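Local coordinates for oligogalacturonate lyase (Yersinia enterocolitica subsp. enterocolitica, PDB 3PE7), which cleaves oligogalacturonates in the cytoplasm by beta-elimination, probably with the aid of the manganese ion bound in its seven-bladed beta-propeller, at residues E243-V255 / F265-R277. Residues are numbered along the deposited sequence; the frame is centred on the assembly and turned at random.
Sequences EFWVPDGSALVYV and FIYSADPETLENR. With CA (calcium ion), chain D.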
loop_
_atom_site.group_PDB
_atom_site.type_symbol
_atom_site.label_atom_id
_atom_site.label_comp_id
_atom_site.label_asym_id
_atom_site.label_seq_id
_atom_site.Cartn_x
_atom_site.Cartn_y
_atom_site.Cartn_z
ATOM N N GLU A 243 9.940 -2.626 1.043
ATOM C CA GLU A 243 9.710 -3.975 1.575
ATOM C C GLU A 243 8.216 -4.310 1.618
ATOM O O GLU A 243 7.363 -3.453 1.879
ATOM C CB GLU A 243 10.380 -4.185 2.953
ATOM C CG GLU A 243 9.660 -3.529 4.149
ATOM C CD GLU A 243 9.927 -2.033 4.269
ATOM O OE1 GLU A 243 10.819 -1.505 3.545
ATOM O OE2 GLU A 243 9.232 -1.378 5.094
ATOM N N PHE A 244 7.908 -5.565 1.308
ATOM C CA PHE A 244 6.547 -6.071 1.415
ATOM C C PHE A 244 6.587 -7.588 1.591
ATOM O O PHE A 244 7.575 -8.236 1.224
ATOM C CB PHE A 244 5.664 -5.684 0.212
ATOM C CG PHE A 244 6.054 -6.340 -1.087
ATOM C CD1 PHE A 244 5.348 -7.459 -1.564
ATOM C CD2 PHE A 244 7.116 -5.849 -1.843
ATOM C CE1 PHE A 244 5.705 -8.065 -2.782
ATOM C CE2 PHE A 244 7.471 -6.426 -3.056
ATOM C CZ PHE A 244 6.761 -7.543 -3.534
ATOM N N TRP A 245 5.531 -8.137 2.185
ATOM C CA TRP A 245 5.339 -9.582 2.237
ATOM C C TRP A 245 4.760 -10.082 0.918
ATOM O O TRP A 245 3.755 -9.550 0.437
ATOM C CB TRP A 245 4.348 -9.973 3.347
ATOM C CG TRP A 245 4.893 -9.867 4.767
ATOM C CD1 TRP A 245 4.465 -8.995 5.751
ATOM C CD2 TRP A 245 5.942 -10.640 5.344
ATOM N NE1 TRP A 245 5.185 -9.205 6.912
ATOM C CE2 TRP A 245 6.109 -10.193 6.681
ATOM C CE3 TRP A 245 6.756 -11.678 4.866
ATOM C CZ2 TRP A 245 7.048 -10.762 7.549
ATOM C CZ3 TRP A 245 7.701 -12.248 5.730
ATOM C CH2 TRP A 245 7.846 -11.773 7.054
ATOM N N VAL A 246 5.362 -11.125 0.348
ATOM C CA VAL A 246 4.624 -11.891 -0.679
ATOM C C VAL A 246 3.312 -12.317 -0.008
ATOM O O VAL A 246 3.325 -12.731 1.151
ATOM C CB VAL A 246 5.412 -13.129 -1.159
ATOM C CG1 VAL A 246 4.697 -13.811 -2.346
ATOM C CG2 VAL A 246 6.822 -12.731 -1.583
ATOM N N PRO A 247 2.172 -12.181 -0.709
ATOM C CA PRO A 247 0.868 -12.414 -0.040
ATOM C C PRO A 247 0.664 -13.809 0.513
ATOM O O PRO A 247 -0.133 -13.964 1.432
ATOM C CB PRO A 247 -0.164 -12.092 -1.126
ATOM C CG PRO A 247 0.533 -11.063 -2.003
ATOM C CD PRO A 247 2.018 -11.489 -2.000
ATOM N N ASP A 248 1.384 -14.792 -0.012
ATOM C CA ASP A 248 1.331 -16.147 0.581
ATOM C C ASP A 248 2.194 -16.289 1.840
ATOM O O ASP A 248 2.164 -17.335 2.486
ATOM C CB ASP A 248 1.646 -17.237 -0.458
ATOM C CG ASP A 248 3.107 -17.232 -0.929
ATOM O OD1 ASP A 248 3.939 -16.415 -0.462
ATOM O OD2 ASP A 248 3.418 -18.096 -1.785
ATOM N N GLY A 249 2.962 -15.252 2.177
ATOM C CA GLY A 249 3.806 -15.253 3.378
ATOM C C GLY A 249 5.098 -16.049 3.257
ATOM O O GLY A 249 5.759 -16.327 4.270
ATOM N N SER A 250 5.450 -16.423 2.030
ATOM C CA SER A 250 6.647 -17.241 1.777
ATOM C C SER A 250 7.961 -16.490 1.996
ATOM O O SER A 250 8.979 -17.109 2.340
ATOM C CB SER A 250 6.593 -17.807 0.351
ATOM O OG SER A 250 6.534 -16.754 -0.625
ATOM N N ALA A 251 7.942 -15.165 1.798
ATOM C CA ALA A 251 9.166 -14.360 1.824
ATOM C C ALA A 251 8.831 -12.885 2.020
ATOM O O ALA A 251 7.696 -12.456 1.717
ATOM C CB ALA A 251 9.950 -14.543 0.531
ATOM N N LEU A 252 9.823 -12.136 2.521
ATOM C CA LEU A 252 9.811 -10.677 2.500
ATOM C C LEU A 252 10.642 -10.227 1.301
ATOM O O LEU A 252 11.777 -10.661 1.127
ATOM C CB LEU A 252 10.369 -10.109 3.813
ATOM C CG LEU A 252 10.137 -8.619 4.104
ATOM C CD1 LEU A 252 8.672 -8.339 4.460
ATOM C CD2 LEU A 252 11.069 -8.180 5.200
ATOM N N VAL A 253 10.054 -9.386 0.455
ATOM C CA VAL A 253 10.712 -8.902 -0.767
ATOM C C VAL A 253 11.034 -7.431 -0.564
ATOM O O VAL A 253 10.306 -6.725 0.124
ATOM C CB VAL A 253 9.807 -9.129 -2.010
ATOM C CG1 VAL A 253 10.356 -8.451 -3.284
ATOM C CG2 VAL A 253 9.609 -10.635 -2.250
ATOM N N TYR A 254 12.143 -6.983 -1.144
ATOM C CA TYR A 254 12.538 -5.579 -1.026
ATOM C C TYR A 254 13.462 -5.188 -2.164
ATOM O O TYR A 254 13.904 -6.029 -2.950
ATOM C CB TYR A 254 13.216 -5.303 0.338
ATOM C CG TYR A 254 14.510 -6.066 0.547
ATOM C CD1 TYR A 254 14.500 -7.383 1.047
ATOM C CD2 TYR A 254 15.745 -5.475 0.239
ATOM C CE1 TYR A 254 15.707 -8.088 1.233
ATOM C CE2 TYR A 254 16.941 -6.166 0.429
ATOM C CZ TYR A 254 16.913 -7.466 0.927
ATOM O OH TYR A 254 18.119 -8.137 1.082
ATOM N N VAL A 255 13.767 -3.895 -2.224
ATOM C CA VAL A 255 14.626 -3.351 -3.263
ATOM C C VAL A 255 15.932 -2.882 -2.622
ATOM O O VAL A 255 15.916 -2.261 -1.545
ATOM C CB VAL A 255 13.932 -2.198 -3.995
ATOM C CG1 VAL A 255 14.893 -1.480 -4.952
ATOM C CG2 VAL A 255 12.760 -2.733 -4.779
ATOM N N PHE A 265 18.002 -3.537 -7.508
ATOM C CA PHE A 265 17.853 -4.996 -7.500
ATOM C C PHE A 265 16.718 -5.446 -6.587
ATOM O O PHE A 265 16.548 -4.905 -5.494
ATOM C CB PHE A 265 19.163 -5.662 -7.055
ATOM C CG PHE A 265 20.297 -5.431 -8.008
ATOM C CD1 PHE A 265 20.514 -6.304 -9.063
ATOM C CD2 PHE A 265 21.128 -4.313 -7.869
ATOM C CE1 PHE A 265 21.551 -6.067 -9.976
ATOM C CE2 PHE A 265 22.171 -4.088 -8.767
ATOM C CZ PHE A 265 22.375 -4.966 -9.813
ATOM N N ILE A 266 15.934 -6.413 -7.059
ATOM C CA ILE A 266 14.931 -7.076 -6.210
ATOM C C ILE A 266 15.591 -8.210 -5.427
ATOM O O ILE A 266 16.316 -9.039 -6.014
ATOM C CB ILE A 266 13.742 -7.652 -7.031
ATOM C CG1 ILE A 266 13.089 -6.565 -7.894
ATOM C CG2 ILE A 266 12.727 -8.314 -6.125
ATOM C CD1 ILE A 266 12.049 -7.118 -8.888
ATOM N N TYR A 267 15.343 -8.230 -4.118
ATOM C CA TYR A 267 15.882 -9.244 -3.212
ATOM C C TYR A 267 14.737 -9.929 -2.491
ATOM O O TYR A 267 13.642 -9.373 -2.365
ATOM C CB TYR A 267 16.769 -8.588 -2.150
ATOM C CG TYR A 267 18.227 -8.434 -2.527
ATOM C CD1 TYR A 267 19.206 -9.254 -1.965
ATOM C CD2 TYR A 267 18.625 -7.475 -3.455
ATOM C CE1 TYR A 267 20.557 -9.107 -2.307
ATOM C CE2 TYR A 267 19.976 -7.326 -3.800
ATOM C CZ TYR A 267 20.922 -8.145 -3.223
ATOM O OH TYR A 267 22.247 -7.999 -3.583
ATOM N N SER A 268 14.991 -11.145 -2.023
ATOM C CA SER A 268 14.034 -11.875 -1.210
ATOM C C SER A 268 14.748 -12.280 0.064
ATOM O O SER A 268 15.949 -12.576 0.019
ATOM C CB SER A 268 13.610 -13.137 -1.961
ATOM O OG SER A 268 12.364 -13.571 -1.477
ATOM N N ALA A 269 14.034 -12.287 1.189
ATOM C CA ALA A 269 14.582 -12.822 2.439
ATOM C C ALA A 269 13.655 -13.908 2.957
ATOM O O ALA A 269 12.454 -13.695 3.017
ATOM C CB ALA A 269 14.695 -11.729 3.476
ATOM N N ASP A 270 14.209 -15.067 3.320
ATOM C CA ASP A 270 13.401 -16.103 3.966
ATOM C C ASP A 270 13.253 -15.756 5.441
ATOM O O ASP A 270 14.236 -15.533 6.117
ATOM C CB ASP A 270 14.054 -17.470 3.844
ATOM C CG ASP A 270 13.144 -18.584 4.336
ATOM O OD1 ASP A 270 12.241 -18.974 3.570
ATOM O OD2 ASP A 270 13.296 -19.039 5.486
ATOM N N PRO A 271 12.014 -15.737 5.945
ATOM C CA PRO A 271 11.785 -15.284 7.313
ATOM C C PRO A 271 12.399 -16.197 8.384
ATOM O O PRO A 271 12.828 -15.715 9.451
ATOM C CB PRO A 271 10.253 -15.231 7.405
ATOM C CG PRO A 271 9.809 -15.115 6.039
ATOM C CD PRO A 271 10.752 -15.924 5.217
ATOM N N GLU A 272 12.507 -17.492 8.091
ATOM C CA GLU A 272 13.048 -18.444 9.075
ATOM C C GLU A 272 14.580 -18.488 9.044
ATOM O O GLU A 272 15.268 -18.441 10.070
ATOM C CB GLU A 272 12.470 -19.852 8.857
ATOM C CG GLU A 272 10.984 -19.993 9.162
ATOM C CD GLU A 272 10.082 -19.570 7.987
ATOM O OE1 GLU A 272 8.849 -19.476 8.197
ATOM O OE2 GLU A 272 10.580 -19.373 6.855
ATOM N N THR A 273 15.108 -18.544 7.835
ATOM C CA THR A 273 16.505 -18.718 7.579
ATOM C C THR A 273 17.284 -17.373 7.619
ATOM O O THR A 273 18.501 -17.327 7.908
ATOM C CB THR A 273 16.512 -19.365 6.179
ATOM O OG1 THR A 273 16.654 -20.800 6.288
ATOM C CG2 THR A 273 17.462 -18.780 5.276
ATOM N N LEU A 274 16.564 -16.293 7.316
ATOM C CA LEU A 274 17.145 -14.949 7.093
ATOM C C LEU A 274 18.208 -14.881 5.995
ATOM O O LEU A 274 18.986 -13.915 5.915
ATOM C CB LEU A 274 17.628 -14.308 8.407
ATOM C CG LEU A 274 16.543 -14.017 9.451
ATOM C CD1 LEU A 274 17.171 -13.341 10.657
ATOM C CD2 LEU A 274 15.402 -13.157 8.904
ATOM N N GLU A 275 18.236 -15.893 5.130
ATOM C CA GLU A 275 19.011 -15.798 3.897
ATOM C C GLU A 275 18.391 -14.761 2.994
ATOM O O GLU A 275 17.201 -14.845 2.683
ATOM C CB GLU A 275 19.049 -17.129 3.154
ATOM C CG GLU A 275 19.902 -17.096 1.870
ATOM C CD GLU A 275 20.059 -18.463 1.226
ATOM O OE1 GLU A 275 19.194 -19.343 1.454
ATOM O OE2 GLU A 275 21.055 -18.666 0.508
ATOM N N ASN A 276 19.206 -13.792 2.585
ATOM C CA ASN A 276 18.799 -12.790 1.611
ATOM C C ASN A 276 19.409 -13.116 0.253
ATOM O O ASN A 276 20.629 -13.346 0.149
ATOM C CB ASN A 276 19.248 -11.391 2.063
ATOM C CG ASN A 276 18.504 -10.896 3.292
ATOM O OD1 ASN A 276 18.589 -11.478 4.382
ATOM N ND2 ASN A 276 17.781 -9.809 3.127
ATOM N N ARG A 277 18.568 -13.166 -0.780
ATOM C CA ARG A 277 19.022 -13.523 -2.127
ATOM C C ARG A 277 18.629 -12.473 -3.160
ATOM O O ARG A 277 17.503 -11.979 -3.152
ATOM C CB ARG A 277 18.434 -14.884 -2.521
ATOM C CG ARG A 277 19.054 -16.037 -1.748
ATOM C CD ARG A 277 18.788 -17.345 -2.484
ATOM N NE ARG A 277 17.782 -18.147 -1.801
ATOM C CZ ARG A 277 17.986 -19.403 -1.406
ATOM N NH1 ARG A 277 19.153 -20.001 -1.639
ATOM N NH2 ARG A 277 17.022 -20.065 -0.782
HETATM CA CA CA D . 11.051 -20.541 4.888
#
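Tyr254 and Tyr267 face each other as a hydrogen-bonded pair in the central antiparallel hairpin, strands 252-258 and 264-269, of one four-stranded blade of the seven-bladed beta-propeller. Each gives its backbone N to the other's carbonyl, and Leu252 and Ala269 repeat the exchange two residues along, past the non-hydrogen-bonded pair Val253-Ser268, with Ala269 N 2.8 Å from Leu252 O.

Packing is tightest on the face that carries the two tyrosines. The Tyr254 ring, swung between its own backbone N and carbonyl carbon (chi1 63°), is drawn across the neighbouring strand beneath Tyr267. Tyr267 CB sits over its face, 3.6 Å from the centroid in a CH-pi contact, whereas the two rings are slid apart and barely overlap, their planes 21° apart. Lys232 ties down the outer end of this pair, hydrogen-bonding to Tyr254 OH and lying in cation-pi contact with Tyr267. On the other face, Val253 CG1 and Ile266 CG2 meet 3.7 Å apart, and Ser268 OG lies beside the methyl of Ala251.

Beyond the Leu252-Ala269 pair the strands give way to turns. Pro271 is still buried there and touches the rim of the Trp245 indole, its CG in the ring plane 3.6 Å from Trp245 CZ3, while Leu252 CD1 is centred over one indole face. The contact loosens only further out, where the 270-275 turn has its open side at Glu272 and Thr273. Asp270 and Glu272, either side of Pro271 in sequence, hold a calcium ion, Asp270 through both carboxylate oxygens; Glu272 OE2 lies 2.3 Å from the calcium, and Arg196 forms a salt bridge with Glu272 OE1. An Asx motif braces the turn from within: Asp270 OD2 accepts the backbone N of Thr273 at 3.0 Å through its anti lone pair.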